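Local coordinates for protein Two-component system sensor histidine kinase (Bacteroides thetaiotaomicron, PDB 3OTT) that probably senses saccharides outside the cell through an extracellular region of beta-propellers and a beta-sandwich, and relays the signal by histidine phosphorylation to transcription, at residues Arg90-Glu95 with Val648-Arg653; Gly18-Val23 with Ser39-Phe44; Phe330-Gly335 with Ile378-Glu383; Ser563-Lys568 with Thr600-Asp605. One frame throughout, in Å; residues are numbered along the deposited sequence.

In the fold
Two seven-bladed beta-propellers followed by a beta-sandwich frame the four contacts. From the N terminus, interaction 2 closes first, tying the loop that enters the blade of strands 24-29 to 51-53 to the hairpin turn within it. Interaction 1 opens at the edge strand of the next blade and closes only in the C-terminal sandwich, spanning the rest of the first propeller and all of the second. Within that span lie interaction 3 and then interaction 4, in series, each joining the first strands of adjacent blades in the second propeller; no two contacts cross. Interactions 1 and 2 touch where Tyr94 packs on Leu43. Interactions 3 and 4 meet through a salt bridge between Arg331 and Asp605.

Interaction 1: residues Arg90-Glu95 with Val648-Arg653; sequences RADRYE and VSPRTR
Asp92 and Arg651 each set CG anti to the backbone N (chi1 -179° and -166°) where the edge strand 93-94 of a propeller blade meets the loop after strand 646-648 of the beta-sandwich. Asp92 and Arg93 form a G1 beta bulge opposite Asn88. Across this domain junction the Arg651 backbone N donates to Asp92 OD2 at 3.3 Å, although the position of that oxygen is doubtful. The other carboxylate oxygen is bridged by water: water 1 donates to Asp92 OD1 at 2.6 Å and accepts from Arg651 NE, lying in the guanidinium plane at its edge. OD1 also takes a bond from Tyr87 OH, while Arg651 NH1 reaches Thr56 OG1. Opposite charges thus meet through water, with NE and OD1 4.3 Å apart. The Pro650 ring crosses the Asp92 side chain at about a right angle, its CG 3.5 Å from Ala91 O. Arg93 bends at chi2 and chi3 past this ring; its NE is buried here without a partner in the model, Pro650 O lying 3.6 Å from it. Arg651 CD approaches the edge of the Tyr94 ring, 4.1 Å from CE2.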
# COMPACT_ATOMS: atom_id res chain seq x y z
N ARG B 90 -24.07 9.45 10.36
CA ARG B 90 -23.69 9.00 11.70
C ARG B 90 -24.62 9.67 12.70
O ARG B 90 -25.09 9.03 13.63
CB ARG B 90 -22.24 9.33 12.08
CG ARG B 90 -21.25 8.50 11.32
CD ARG B 90 -19.81 8.89 11.66
NE ARG B 90 -18.95 8.19 10.69
CZ ARG B 90 -18.47 6.97 10.87
NH1 ARG B 90 -18.73 6.32 12.03
NH2 ARG B 90 -17.71 6.42 9.93
N ALA B 91 -24.87 10.94 12.53
CA ALA B 91 -25.78 11.61 13.46
C ALA B 91 -27.25 11.36 13.09
O ALA B 91 -28.13 11.52 13.92
CB ALA B 91 -25.47 13.14 13.55
N ASP B 92 -27.53 10.92 11.86
CA ASP B 92 -28.92 10.82 11.39
C ASP B 92 -29.68 12.17 11.38
O ASP B 92 -30.82 12.23 11.84
CB ASP B 92 -29.67 9.67 12.14
CG ASP B 92 -31.12 9.51 11.68
OD1 ASP B 92 -31.45 9.74 10.49
OD2 ASP B 92 -31.97 9.20 12.52
N ARG B 93 -29.07 13.21 10.80
CA ARG B 93 -29.61 14.55 10.68
C ARG B 93 -29.20 15.14 9.31
O ARG B 93 -28.04 14.94 8.88
CB ARG B 93 -28.97 15.49 11.73
CG ARG B 93 -28.91 14.93 13.15
CD ARG B 93 -30.05 15.35 14.11
NE ARG B 93 -31.38 15.55 13.52
CZ ARG B 93 -32.09 16.69 13.61
NH1 ARG B 93 -31.60 17.77 14.24
NH2 ARG B 93 -33.28 16.78 13.03
N TYR B 94 -30.10 15.90 8.68
CA TYR B 94 -29.74 16.72 7.50
C TYR B 94 -29.00 17.93 8.03
O TYR B 94 -29.45 18.53 8.98
CB TYR B 94 -31.00 17.12 6.68
CG TYR B 94 -31.50 15.92 5.93
CD1 TYR B 94 -30.95 15.59 4.72
CD2 TYR B 94 -32.45 15.06 6.49
CE1 TYR B 94 -31.37 14.44 4.02
CE2 TYR B 94 -32.86 13.92 5.83
CZ TYR B 94 -32.30 13.60 4.58
OH TYR B 94 -32.70 12.49 3.85
N GLU B 95 -27.85 18.23 7.45
CA GLU B 95 -26.96 19.23 7.98
C GLU B 95 -26.50 20.10 6.89
O GLU B 95 -25.42 19.81 6.37
CB GLU B 95 -25.70 18.57 8.62
CG GLU B 95 -25.89 18.37 10.15
CD GLU B 95 -24.78 17.60 10.86
OE1 GLU B 95 -23.66 17.53 10.31
OE2 GLU B 95 -25.04 17.08 12.00
N VAL B 648 -38.03 4.92 15.60
CA VAL B 648 -37.56 6.22 16.13
C VAL B 648 -36.07 6.52 15.84
O VAL B 648 -35.21 5.62 15.94
CB VAL B 648 -37.82 6.40 17.65
CG1 VAL B 648 -39.34 6.61 17.94
CG2 VAL B 648 -37.23 5.23 18.46
N SER B 649 -35.75 7.77 15.54
CA SER B 649 -34.34 8.11 15.26
C SER B 649 -34.12 9.57 15.53
O SER B 649 -35.08 10.32 15.66
CB SER B 649 -33.98 7.81 13.77
OG SER B 649 -34.78 8.63 12.92
N PRO B 650 -32.84 9.99 15.60
CA PRO B 650 -32.63 11.41 15.88
C PRO B 650 -33.36 12.30 14.86
O PRO B 650 -33.74 13.39 15.17
CB PRO B 650 -31.11 11.57 15.77
CG PRO B 650 -30.54 10.23 16.06
CD PRO B 650 -31.57 9.23 15.52
N ARG B 651 -33.59 11.78 13.66
CA ARG B 651 -34.25 12.60 12.64
C ARG B 651 -35.68 13.00 13.05
O ARG B 651 -36.18 14.04 12.64
CB ARG B 651 -34.27 11.83 11.31
CG ARG B 651 -34.61 12.67 10.12
CD ARG B 651 -34.55 11.82 8.87
NE ARG B 651 -35.36 10.61 8.93
CZ ARG B 651 -36.67 10.55 8.66
NH1 ARG B 651 -37.34 11.63 8.28
NH2 ARG B 651 -37.31 9.39 8.75
N THR B 652 -36.35 12.14 13.81
CA THR B 652 -37.74 12.39 14.17
C THR B 652 -37.95 12.63 15.66
O THR B 652 -39.04 13.03 16.02
CB THR B 652 -38.71 11.23 13.72
OG1 THR B 652 -38.37 10.03 14.42
CG2 THR B 652 -38.63 10.97 12.25
N ARG B 653 -36.96 12.35 16.51
CA ARG B 653 -37.08 12.64 17.98
C ARG B 653 -35.83 13.31 18.61
O ARG B 653 -34.69 12.99 18.27
CB ARG B 653 -37.39 11.38 18.81
CG ARG B 653 -38.40 10.39 18.23
CD ARG B 653 -39.75 10.33 18.98
NE ARG B 653 -39.65 10.69 20.39
CZ ARG B 653 -40.63 10.53 21.28
NH1 ARG B 653 -41.78 9.97 20.91
NH2 ARG B 653 -40.47 10.94 22.56
O HOH W 1 -33.64 8.73 9.45

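Interaction 2: residues Gly18-Val23 with Ser39-Phe44; sequences GAEASV and SNKGLF
Asn40 reaches over to the 18-23 loop and grips two consecutive backbone N-H groups, those of Ser22 and Val23, with one amide oxygen. The Ser22 N bond to OD1 is 2.9 Å, with the donor tilted only 17° from the amide plane. Val23 N, at 3.0 Å from OD1, comes instead from above that plane, 62° out of it. A chi1 of 56° places CG between the backbone N and the carbonyl carbon. Asn40 answers with its own backbone: its N donates weakly to Val23 O, which also receives the CA-H of Ser39.

The hairpin turn that carries Asn40, a type I turn joining strands 35-39 and 42-46 of a propeller blade, has several internal bonds. Ser39 OG accepts from Lys41 N at 3.2 Å, an ST turn, and gives its proton to Gly42 O at 2.7 Å; Gly42 O takes Ser39 N as well. Outside the turn, Lys41 O takes Asn62 ND2. Opposite it, the type I' turn from Gly18 to Ala21 is closed by Ala21 N on Gly18 O.

Carbon contacts complete the joint. Ala21 CB lies 3.7 Å from Phe44 CE1, Ala19 CB sits at the edge of the same ring, and Lys41 CG rests 3.8 Å from Ala21 CA. Beyond the pair, Ser22 also bonds through its backbone to Gly299 of the blade that closes the propeller. Glu20 OE1 and Lys41 NZ stay 6.1 Å apart; the hydrogen bonds across the joint are all between neutral amide groups and would probably respond little to changes in ionisation.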
# COMPACT_ATOMS: atom_id res chain seq x y z
N GLY B 18 -40.49 1.21 0.02
CA GLY B 18 -41.78 1.68 0.51
C GLY B 18 -42.05 3.10 0.04
O GLY B 18 -41.37 3.58 -0.87
N ALA B 19 -43.04 3.74 0.65
CA ALA B 19 -43.33 5.15 0.45
C ALA B 19 -43.56 5.60 -1.02
O ALA B 19 -43.17 6.73 -1.37
CB ALA B 19 -42.21 6.02 1.13
N GLU B 20 -44.17 4.74 -1.84
CA GLU B 20 -44.34 4.98 -3.31
C GLU B 20 -43.08 5.33 -4.15
O GLU B 20 -43.19 5.71 -5.33
CB GLU B 20 -45.47 5.96 -3.64
CG GLU B 20 -45.96 5.85 -5.16
CD GLU B 20 -47.32 5.09 -5.37
OE1 GLU B 20 -48.14 4.95 -4.42
OE2 GLU B 20 -47.57 4.65 -6.53
N ALA B 21 -41.91 5.20 -3.55
CA ALA B 21 -40.70 5.33 -4.30
C ALA B 21 -40.64 4.09 -5.21
O ALA B 21 -40.99 3.01 -4.81
CB ALA B 21 -39.54 5.36 -3.36
N SER B 22 -40.25 4.23 -6.45
CA SER B 22 -40.07 3.04 -7.25
C SER B 22 -38.89 3.18 -8.17
O SER B 22 -38.38 2.16 -8.62
CB SER B 22 -41.34 2.65 -7.99
OG SER B 22 -41.82 3.73 -8.77
N VAL B 23 -38.44 4.42 -8.40
CA VAL B 23 -37.25 4.73 -9.22
C VAL B 23 -35.95 4.89 -8.41
O VAL B 23 -35.83 5.79 -7.57
CB VAL B 23 -37.46 6.00 -10.14
CG1 VAL B 23 -36.30 6.19 -11.05
CG2 VAL B 23 -38.72 5.88 -11.00
N SER B 39 -33.62 7.50 -4.33
CA SER B 39 -34.80 7.13 -5.07
C SER B 39 -35.53 8.40 -5.52
O SER B 39 -35.13 9.50 -5.10
CB SER B 39 -35.74 6.33 -4.18
OG SER B 39 -36.40 7.24 -3.29
N ASN B 40 -36.62 8.24 -6.29
CA ASN B 40 -37.40 9.39 -6.77
C ASN B 40 -38.07 10.19 -5.66
O ASN B 40 -38.58 11.27 -5.92
CB ASN B 40 -38.45 8.97 -7.85
CG ASN B 40 -39.45 7.85 -7.37
OD1 ASN B 40 -39.07 6.83 -6.77
ND2 ASN B 40 -40.73 8.04 -7.71
N LYS B 41 -38.12 9.64 -4.45
CA LYS B 41 -38.79 10.26 -3.28
C LYS B 41 -37.81 10.59 -2.14
O LYS B 41 -38.19 11.16 -1.15
CB LYS B 41 -39.84 9.30 -2.67
CG LYS B 41 -41.10 9.00 -3.55
CD LYS B 41 -41.91 10.24 -3.87
CE LYS B 41 -42.68 10.13 -5.18
NZ LYS B 41 -44.04 9.49 -5.02
N GLY B 42 -36.55 10.19 -2.25
CA GLY B 42 -35.58 10.55 -1.24
C GLY B 42 -34.69 9.40 -0.90
O GLY B 42 -34.66 8.39 -1.62
N LEU B 43 -34.01 9.51 0.21
CA LEU B 43 -32.91 8.61 0.51
C LEU B 43 -33.41 7.41 1.32
O LEU B 43 -34.19 7.61 2.24
CB LEU B 43 -31.85 9.41 1.30
CG LEU B 43 -30.74 8.59 1.99
CD1 LEU B 43 -29.78 8.06 0.91
CD2 LEU B 43 -29.98 9.35 3.08
N PHE B 44 -32.97 6.18 0.98
CA PHE B 44 -33.25 4.95 1.75
C PHE B 44 -31.93 4.24 2.13
O PHE B 44 -30.85 4.54 1.54
CB PHE B 44 -34.07 3.90 0.94
CG PHE B 44 -35.55 4.23 0.78
CD1 PHE B 44 -35.97 5.13 -0.19
CD2 PHE B 44 -36.52 3.56 1.54
CE1 PHE B 44 -37.29 5.41 -0.37
CE2 PHE B 44 -37.89 3.83 1.38
CZ PHE B 44 -38.27 4.76 0.41

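Interaction 3: residues Phe330-Gly335 with Ile378-Glu383; sequences FRDSKG and IYEDKE
Glu380 extends from its strand to the turn after strand 326-331, meeting Phe330 first and Ser333 last. Its CB lies 3.6 Å from CZ of the Phe330 ring, whose plane stands 74° from that of the carboxylate. CG is anti to the backbone N (chi1 -169°), and from there the chain runs extended, carrying CD to within 3.3 Å of Ser333 OG. At the tip the two oxygens share the work. OE1 receives Ser333 N on its syn lone pair at 2.6 Å with an N-H...O angle of 164°, and also touches Asp332 CB. OE2 lies a doubtfully short 2.4 Å from Ser333 OG, modelled as accepting from it; the firm bond is that of Ser333 N to OE1, near the start of the type I turn 332-335. Replacing Glu380 by an alanine would probably leave the Ser333 N-H without this acceptor. Toward the start of both segments, Phe330 CB packs 3.8 Å from Ile378 CG2. The contact joins strands 326-331 and 375-380, the first strands of adjacent propeller blades; Phe330 and Ile378 both rest on Leu386 of strand 386-390, and Ile378 also meets Trp338 of strand 337-341.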
# COMPACT_ATOMS: atom_id res chain seq x y z
N PHE B 330 0.35 -22.27 9.13
CA PHE B 330 0.29 -22.91 10.41
C PHE B 330 -0.49 -22.04 11.37
O PHE B 330 -0.42 -20.82 11.32
CB PHE B 330 1.70 -23.19 10.94
CG PHE B 330 1.72 -24.12 12.13
CD1 PHE B 330 1.63 -25.51 11.94
CD2 PHE B 330 1.84 -23.61 13.45
CE1 PHE B 330 1.65 -26.39 13.08
CE2 PHE B 330 1.84 -24.46 14.57
CZ PHE B 330 1.73 -25.84 14.40
N ARG B 331 -1.27 -22.64 12.22
CA ARG B 331 -1.93 -21.92 13.31
C ARG B 331 -1.49 -22.61 14.62
O ARG B 331 -1.63 -23.82 14.77
CB ARG B 331 -3.46 -22.00 13.15
CG ARG B 331 -4.20 -20.98 13.98
CD ARG B 331 -5.62 -21.33 14.19
NE ARG B 331 -6.32 -20.22 14.80
CZ ARG B 331 -7.56 -20.32 15.28
NH1 ARG B 331 -8.17 -21.49 15.21
NH2 ARG B 331 -8.19 -19.27 15.82
N ASP B 332 -0.95 -21.84 15.58
CA ASP B 332 -0.43 -22.46 16.77
C ASP B 332 -1.47 -22.76 17.85
O ASP B 332 -2.62 -22.34 17.76
CB ASP B 332 0.80 -21.70 17.32
CG ASP B 332 0.45 -20.38 17.88
OD1 ASP B 332 -0.73 -20.12 18.18
OD2 ASP B 332 1.40 -19.58 18.02
N SER B 333 -1.02 -23.49 18.86
CA SER B 333 -1.84 -23.83 20.01
C SER B 333 -2.42 -22.57 20.71
O SER B 333 -3.53 -22.64 21.14
CB SER B 333 -1.10 -24.79 20.97
OG SER B 333 0.00 -24.13 21.58
N LYS B 334 -1.72 -21.42 20.75
CA LYS B 334 -2.34 -20.16 21.22
C LYS B 334 -3.32 -19.42 20.20
O LYS B 334 -3.91 -18.40 20.55
CB LYS B 334 -1.31 -19.14 21.69
CG LYS B 334 -0.26 -19.57 22.71
CD LYS B 334 1.07 -18.80 22.44
CE LYS B 334 2.04 -18.83 23.63
NZ LYS B 334 2.57 -20.21 23.87
N GLY B 335 -3.46 -19.92 18.98
CA GLY B 335 -4.40 -19.36 18.03
C GLY B 335 -3.82 -18.36 17.05
O GLY B 335 -4.53 -17.88 16.16
N ILE B 378 7.11 -24.54 9.30
CA ILE B 378 6.69 -24.04 10.59
C ILE B 378 6.17 -25.24 11.44
O ILE B 378 5.35 -26.04 10.96
CB ILE B 378 5.60 -22.95 10.44
CG1 ILE B 378 6.04 -21.93 9.39
CG2 ILE B 378 5.31 -22.27 11.82
CD1 ILE B 378 4.85 -20.96 8.90
N TYR B 379 6.62 -25.34 12.69
CA TYR B 379 6.33 -26.45 13.54
C TYR B 379 6.18 -26.04 15.00
O TYR B 379 6.94 -25.24 15.56
CB TYR B 379 7.47 -27.44 13.40
CG TYR B 379 7.41 -28.63 14.33
CD1 TYR B 379 6.46 -29.65 14.13
CD2 TYR B 379 8.29 -28.75 15.37
CE1 TYR B 379 6.38 -30.75 14.97
CE2 TYR B 379 8.24 -29.84 16.23
CZ TYR B 379 7.28 -30.84 16.01
OH TYR B 379 7.24 -31.93 16.81
N GLU B 380 5.19 -26.62 15.66
CA GLU B 380 5.07 -26.43 17.10
C GLU B 380 5.44 -27.72 17.82
O GLU B 380 4.89 -28.78 17.50
CB GLU B 380 3.61 -26.02 17.46
CG GLU B 380 3.51 -25.57 18.88
CD GLU B 380 2.12 -25.12 19.32
OE1 GLU B 380 1.24 -24.69 18.52
OE2 GLU B 380 1.93 -25.15 20.52
N ASP B 381 6.35 -27.65 18.78
CA ASP B 381 6.82 -28.90 19.47
C ASP B 381 5.91 -29.39 20.60
O ASP B 381 4.77 -28.90 20.75
CB ASP B 381 8.27 -28.82 19.94
CG ASP B 381 8.48 -27.83 21.10
OD1 ASP B 381 7.51 -27.49 21.83
OD2 ASP B 381 9.65 -27.39 21.30
N LYS B 382 6.44 -30.33 21.41
CA LYS B 382 5.65 -31.01 22.45
C LYS B 382 5.43 -30.10 23.63
O LYS B 382 4.56 -30.36 24.43
CB LYS B 382 6.34 -32.29 23.00
CG LYS B 382 6.86 -33.28 21.95
CD LYS B 382 5.74 -33.84 21.07
CE LYS B 382 6.28 -35.08 20.33
NZ LYS B 382 5.35 -35.45 19.27
N GLU B 383 6.25 -29.07 23.78
CA GLU B 383 6.07 -28.17 24.91
C GLU B 383 5.50 -26.85 24.43
O GLU B 383 5.64 -25.83 25.09
CB GLU B 383 7.39 -27.98 25.66
CG GLU B 383 7.86 -29.27 26.38
CD GLU B 383 9.29 -29.16 26.95
OE1 GLU B 383 10.24 -28.89 26.16
OE2 GLU B 383 9.47 -29.36 28.20

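Interaction 4: residues Ser563-Lys568 with Thr600-Asp605; sequences SMTCVK and TSLLFD
Two neighbouring blades of the second beta-propeller meet here through their first strands, 563-567 and 601-605, the latter belonging to the blade that strand 310-313 completes as the propeller closes. The strands run nearly parallel, their axes 7° apart and 6.2 Å from each other at closest approach, but side chains rather than a backbone bonding pattern fill the interval. Leu602 lies between Ser563 and Thr565: its CD1 is 3.7 Å from Ser563 O, while its CB meets Thr565 CG2 at 3.7 Å.

Further along, Phe604 has CG anti to the backbone N (chi1 180°), and its ring meets Val567 and Lys568 at the end of strand 563-567. Phe604 CB sits 3.6 Å from Cys566 O. Val567 CA lies over one face of the ring, 4.2 Å above it and offset toward the rim, and Val567 CG2 touches Phe604 CB. At the far tip CZ meets the Lys568 chain, with NZ 4.1 Å away and oblique to the ring; the ammonium has its salt bridge with Asp609. Replacing Phe604 by an alanine would probably open a gap beside Val567 CA and leave the Lys568 side chain without the ring it crosses. Val611 and Ser624 also touch Phe604.

At the other end water 2 lies 2.9 Å from Ser563 OG and donates a weak bond to Thr600 O. With apolar carbons in the middle and a water at one end, the two blades abut as separate sheets, and their cohesion here probably rests mainly on close side-chain fit.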
# COMPACT_ATOMS: atom_id res chain seq x y z
N SER B 563 1.56 -29.06 -3.09
CA SER B 563 1.25 -29.20 -1.70
C SER B 563 0.21 -30.30 -1.52
O SER B 563 -0.63 -30.53 -2.41
CB SER B 563 0.70 -27.88 -1.14
OG SER B 563 0.69 -27.94 0.30
N MET B 564 0.24 -30.98 -0.38
CA MET B 564 -0.78 -32.03 -0.07
C MET B 564 -1.14 -31.89 1.39
O MET B 564 -0.25 -31.74 2.23
CB MET B 564 -0.19 -33.43 -0.22
CG MET B 564 0.05 -33.89 -1.65
SD MET B 564 0.87 -35.49 -1.76
CE MET B 564 -0.29 -36.58 -1.04
N THR B 565 -2.43 -31.98 1.73
CA THR B 565 -2.75 -31.98 3.14
C THR B 565 -3.95 -32.86 3.48
O THR B 565 -4.84 -33.05 2.63
CB THR B 565 -2.90 -30.51 3.67
OG1 THR B 565 -2.51 -30.48 5.03
CG2 THR B 565 -4.31 -29.96 3.52
N CYS B 566 -4.00 -33.37 4.72
CA CYS B 566 -5.16 -34.18 5.18
C CYS B 566 -6.29 -33.26 5.58
O CYS B 566 -6.07 -32.31 6.33
CB CYS B 566 -4.87 -35.05 6.40
SG CYS B 566 -3.62 -36.25 6.09
N VAL B 567 -7.47 -33.55 5.08
CA VAL B 567 -8.69 -32.83 5.43
C VAL B 567 -9.74 -33.89 5.82
O VAL B 567 -10.42 -34.42 4.97
CB VAL B 567 -9.17 -31.97 4.23
CG1 VAL B 567 -10.49 -31.33 4.52
CG2 VAL B 567 -8.11 -30.85 3.88
N LYS B 568 -9.79 -34.25 7.10
CA LYS B 568 -10.73 -35.30 7.59
C LYS B 568 -10.52 -36.63 6.86
O LYS B 568 -9.47 -37.26 7.00
CB LYS B 568 -12.19 -34.86 7.39
CG LYS B 568 -12.70 -33.71 8.23
CD LYS B 568 -14.07 -33.31 7.66
CE LYS B 568 -14.92 -32.55 8.64
NZ LYS B 568 -14.61 -31.11 8.50
N THR B 600 0.49 -23.04 -3.42
CA THR B 600 1.75 -23.70 -3.11
C THR B 600 1.80 -24.04 -1.61
O THR B 600 2.82 -24.52 -1.10
CB THR B 600 2.90 -22.78 -3.43
OG1 THR B 600 2.55 -21.52 -2.90
CG2 THR B 600 3.12 -22.66 -4.96
N SER B 601 0.67 -23.89 -0.93
CA SER B 601 0.60 -24.14 0.50
C SER B 601 -0.82 -24.55 0.90
O SER B 601 -1.78 -24.00 0.37
CB SER B 601 0.92 -22.81 1.21
OG SER B 601 1.34 -23.19 2.49
N LEU B 602 -0.98 -25.47 1.84
CA LEU B 602 -2.35 -25.84 2.31
C LEU B 602 -2.42 -26.03 3.87
O LEU B 602 -1.46 -26.53 4.46
CB LEU B 602 -2.88 -27.11 1.61
CG LEU B 602 -3.10 -27.20 0.08
CD1 LEU B 602 -3.14 -28.67 -0.41
CD2 LEU B 602 -4.36 -26.44 -0.44
N LEU B 603 -3.52 -25.63 4.50
CA LEU B 603 -3.70 -25.84 5.94
C LEU B 603 -5.16 -26.10 6.28
O LEU B 603 -6.05 -25.27 6.00
CB LEU B 603 -3.22 -24.62 6.74
CG LEU B 603 -3.44 -24.60 8.30
CD1 LEU B 603 -2.55 -25.64 9.03
CD2 LEU B 603 -3.22 -23.25 8.94
N PHE B 604 -5.40 -27.25 6.90
CA PHE B 604 -6.70 -27.54 7.48
C PHE B 604 -6.76 -27.06 8.93
O PHE B 604 -5.96 -27.50 9.74
CB PHE B 604 -6.92 -29.04 7.47
CG PHE B 604 -8.24 -29.46 8.06
CD1 PHE B 604 -9.41 -28.79 7.75
CD2 PHE B 604 -8.31 -30.56 8.93
CE1 PHE B 604 -10.67 -29.19 8.33
CE2 PHE B 604 -9.55 -30.96 9.50
CZ PHE B 604 -10.71 -30.25 9.21
N ASP B 605 -7.71 -26.17 9.24
CA ASP B 605 -8.00 -25.77 10.64
C ASP B 605 -9.25 -26.50 11.16
O ASP B 605 -10.37 -26.16 10.79
CB ASP B 605 -8.20 -24.26 10.80
CG ASP B 605 -8.24 -23.80 12.32
OD1 ASP B 605 -7.68 -24.48 13.23
OD2 ASP B 605 -8.82 -22.72 12.58
O HOH W 2 3.34 -26.97 1.11